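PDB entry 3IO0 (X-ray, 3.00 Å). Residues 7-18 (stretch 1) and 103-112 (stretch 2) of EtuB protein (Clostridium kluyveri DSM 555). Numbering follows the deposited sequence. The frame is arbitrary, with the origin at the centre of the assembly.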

# COMPACT_ATOMS: atom_id res chain seq x y z
N PHE A 7 18.73 21.49 1.55
CA PHE A 7 19.27 20.16 1.81
C PHE A 7 20.02 20.11 3.14
O PHE A 7 20.52 21.14 3.61
N VAL A 8 20.08 18.92 3.75
CA VAL A 8 20.78 18.76 5.03
C VAL A 8 21.61 17.45 5.16
O VAL A 8 22.52 17.43 5.97
N GLY A 9 21.33 16.41 4.36
CA GLY A 9 21.82 14.99 4.58
C GLY A 9 20.49 14.27 4.71
O GLY A 9 19.49 14.98 4.62
N THR A 10 20.31 12.95 4.88
CA THR A 10 21.10 11.72 4.58
C THR A 10 21.45 10.82 5.76
O THR A 10 22.31 11.14 6.56
N ALA A 11 20.73 9.70 5.84
CA ALA A 11 21.02 8.60 6.77
C ALA A 11 20.48 7.29 6.18
O ALA A 11 19.92 7.29 5.09
N GLY A 12 20.64 6.18 6.90
CA GLY A 12 20.20 4.85 6.44
C GLY A 12 18.71 4.73 6.19
O GLY A 12 17.96 5.64 6.49
N GLY A 13 18.27 3.61 5.63
CA GLY A 13 16.95 3.57 4.97
C GLY A 13 17.21 4.55 3.85
O GLY A 13 18.38 4.83 3.56
N ASP A 14 16.21 5.10 3.21
CA ASP A 14 16.63 6.17 2.31
C ASP A 14 16.16 7.46 2.91
O ASP A 14 15.16 8.04 2.48
N THR A 15 16.86 7.91 3.94
CA THR A 15 16.36 9.07 4.64
C THR A 15 17.06 10.37 4.27
O THR A 15 18.28 10.37 4.11
N VAL A 16 16.28 11.43 4.07
CA VAL A 16 16.79 12.79 3.93
C VAL A 16 16.35 13.69 5.04
O VAL A 16 15.25 13.54 5.59
N GLY A 17 17.20 14.66 5.34
CA GLY A 17 16.86 15.78 6.19
C GLY A 17 16.74 17.00 5.31
O GLY A 17 17.63 17.28 4.51
N LEU A 18 15.64 17.72 5.45
CA LEU A 18 15.39 18.91 4.65
C LEU A 18 14.90 20.01 5.56
O LEU A 18 14.36 19.76 6.64
N ALA A 103 18.31 14.51 14.25
CA ALA A 103 17.54 13.35 13.81
C ALA A 103 18.29 12.50 12.80
O ALA A 103 18.24 11.28 12.86
N LEU A 104 19.00 13.16 11.88
CA LEU A 104 19.87 12.49 10.92
C LEU A 104 21.03 11.76 11.58
O LEU A 104 21.31 10.60 11.24
N LYS A 105 21.69 12.43 12.52
CA LYS A 105 22.79 11.83 13.29
C LYS A 105 22.37 10.54 13.99
O LYS A 105 23.13 9.58 14.01
N GLN A 106 21.15 10.53 14.54
CA GLN A 106 20.69 9.44 15.39
C GLN A 106 19.98 8.31 14.65
O GLN A 106 19.79 7.22 15.21
N THR A 107 19.59 8.55 13.41
CA THR A 107 18.81 7.58 12.67
C THR A 107 19.49 6.22 12.58
O THR A 107 18.91 5.22 13.00
N ASP A 108 20.72 6.19 12.09
CA ASP A 108 21.41 4.92 11.85
C ASP A 108 21.61 4.14 13.13
O ASP A 108 21.59 2.90 13.11
N LYS A 109 21.81 4.87 14.23
CA LYS A 109 21.89 4.26 15.55
C LYS A 109 20.67 3.39 15.78
O LYS A 109 20.80 2.22 16.15
N TYR A 110 19.49 3.96 15.52
CA TYR A 110 18.23 3.28 15.79
C TYR A 110 17.86 2.17 14.80
O TYR A 110 17.28 1.17 15.19
N LEU A 111 18.20 2.37 13.53
CA LEU A 111 18.04 1.32 12.54
C LEU A 111 18.76 0.03 12.95
O LEU A 111 18.46 -1.06 12.45
N GLY A 112 19.70 0.15 13.88
CA GLY A 112 20.38 -1.00 14.45
C GLY A 112 19.41 -1.97 15.10
O GLY A 112 19.71 -3.15 15.25

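Packing of a β-hairpin-like segment (residues 7-18) against the helix of stretch 2 in the EtuB protein. Strand 7-11 runs almost exactly along the helix, at 1° between their directions and 7.6 Å between axes at closest approach; strand 15-18 returns the opposite way, at 163° and 9.2 Å. The two strands are tied by Ala 11 N to Thr 15 O (3.1 Å) and by a very short bond from Gly 17 N to Gly 9 O (2.4 Å). Together the stretches bury 372 Å².

Leu 104 covers the most surface. Its CA-to-CB bond points toward the strands, and its m,t rotamer lays both methyls against the hairpin backbone. Leu 104 CD1 lies 3.4 Å from Gly 9 C. More loosely, Val 8 (t), whose CA-to-CB bond points toward the helix, brings CG1 to 4.3 Å from Leu 104 CD1. Leu 104 CD2 lies 3.2 Å from Thr 10 N, 3.7 Å from Gly 17 N and 3.9 Å from OG1 of Thr 15 (chi1 141°, between wells), so one leucine spans both strands. The bare glycines leave room here: a CB on Gly 17 would sit 2.5 Å from Leu 104 CD1, a clash, and one on Gly 9 would be tight at 3.4 Å from the same Leu 104 CD1. Thr 10, preceded by a cis peptide bond, has its CA-to-CB bond pointing away (m), and its backbone N meets the leucine.

Ala 11 is next in covered area. Its methyl points toward the helix and is small enough to settle among three residues: Ala 11 CB is 3.6 Å from Leu 104 O, 3.8 Å from Thr 107 CB and 3.4 Å from Asp 108 OD2. The CA-to-CB bond of Thr 107 (m) points toward the strands, while Thr 107 OG1 donates back to Ala 103 O (2.7 Å) within the helix, satisfying the hydroxyl.

At Gly 12 the contact becomes polar. The CA-to-CB bond of Asp 108 (m) points sideways, but the end of the side chain comes nearer and accepts from the backbone: Gly 12 N to Asp 108 OD1 is 2.9 Å, and a second, weak bond joins Gly 12 N to Asp 108 OD2 at 3.5 Å. Leu 111 (m,t) points toward the same turn, and Leu 111 CD1 lies 3.4 Å from Gly 12 C and 3.8 Å from Gly 13 N. A CB on Gly 12 would lie 2.4 Å from Asp 108 OD1 and 2.9 Å from Leu 111 CD1, so the bare glycine leaves room for both. Lys 105 and Gln 106 point away, and on the helix Lys 109 NZ donates to Gln 106 OE1 (2.9 Å).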

# COMPACT_ATOMS: atom_id res chain seq x y z
CB PHE A 7 20.20 19.74 0.69
CG PHE A 7 20.79 18.37 0.85
CD1 PHE A 7 20.03 17.24 0.60
CD2 PHE A 7 22.11 18.21 1.25
CE1 PHE A 7 20.57 15.96 0.75
CE2 PHE A 7 22.65 16.94 1.40
CZ PHE A 7 21.89 15.82 1.14
CB VAL A 8 19.81 18.94 6.26
CG1 VAL A 8 20.58 19.25 7.53
CG2 VAL A 8 18.77 20.04 6.04
CB THR A 10 22.14 11.81 3.47
OG1 THR A 10 21.44 12.17 2.28
CG2 THR A 10 22.80 10.45 3.22
CB ALA A 11 20.43 8.87 8.15
CB ASP A 14 16.17 5.97 0.85
CG ASP A 14 17.02 4.93 0.11
OD1 ASP A 14 18.16 4.66 0.53
OD2 ASP A 14 16.54 4.39 -0.89
CB THR A 15 16.15 8.86 6.18
OG1 THR A 15 16.54 10.03 6.90
CG2 THR A 15 16.90 7.69 6.70
CB VAL A 16 16.31 13.52 2.67
CG1 VAL A 16 17.46 13.80 1.76
CG2 VAL A 16 15.16 12.80 2.00
CB LEU A 18 14.34 18.64 3.59
CG LEU A 18 14.66 17.54 2.58
CD1 LEU A 18 13.40 17.12 1.86
CD2 LEU A 18 15.70 18.03 1.60
CB ALA A 103 16.20 13.77 13.25
CB LEU A 104 20.41 13.48 9.90
CG LEU A 104 19.47 13.92 8.79
CD1 LEU A 104 20.13 15.04 8.00
CD2 LEU A 104 19.10 12.76 7.88
CB LYS A 105 23.34 12.80 14.33
CG LYS A 105 24.87 13.04 14.24
CD LYS A 105 25.73 11.80 14.55
CE LYS A 105 26.07 11.67 16.06
NZ LYS A 105 26.62 12.93 16.67
CB GLN A 106 19.78 9.99 16.50
CG GLN A 106 20.45 10.99 17.43
CD GLN A 106 21.78 10.50 17.96
OE1 GLN A 106 21.90 9.35 18.42
NE2 GLN A 106 22.80 11.35 17.88
CB THR A 107 18.42 8.13 11.27
OG1 THR A 107 17.41 9.12 11.44
CG2 THR A 107 17.85 7.04 10.38
CB ASP A 108 22.74 5.15 11.17
CG ASP A 108 22.58 5.66 9.77
OD1 ASP A 108 22.22 4.86 8.89
OD2 ASP A 108 22.80 6.87 9.55
CB LYS A 109 22.00 5.34 16.63
CG LYS A 109 21.62 4.93 18.04
CD LYS A 109 22.27 5.86 19.05
CE LYS A 109 21.40 6.12 20.28
NZ LYS A 109 20.65 7.42 20.17
CB TYR A 110 17.10 4.28 15.91
CG TYR A 110 17.22 5.08 17.17
CD1 TYR A 110 17.17 4.44 18.41
CD2 TYR A 110 17.39 6.45 17.14
CE1 TYR A 110 17.29 5.16 19.58
CE2 TYR A 110 17.51 7.18 18.31
CZ TYR A 110 17.45 6.53 19.52
OH TYR A 110 17.55 7.23 20.69
CB LEU A 111 18.54 1.81 11.18
CG LEU A 111 17.67 2.85 10.47
CD1 LEU A 111 18.49 3.60 9.44
CD2 LEU A 111 16.45 2.20 9.83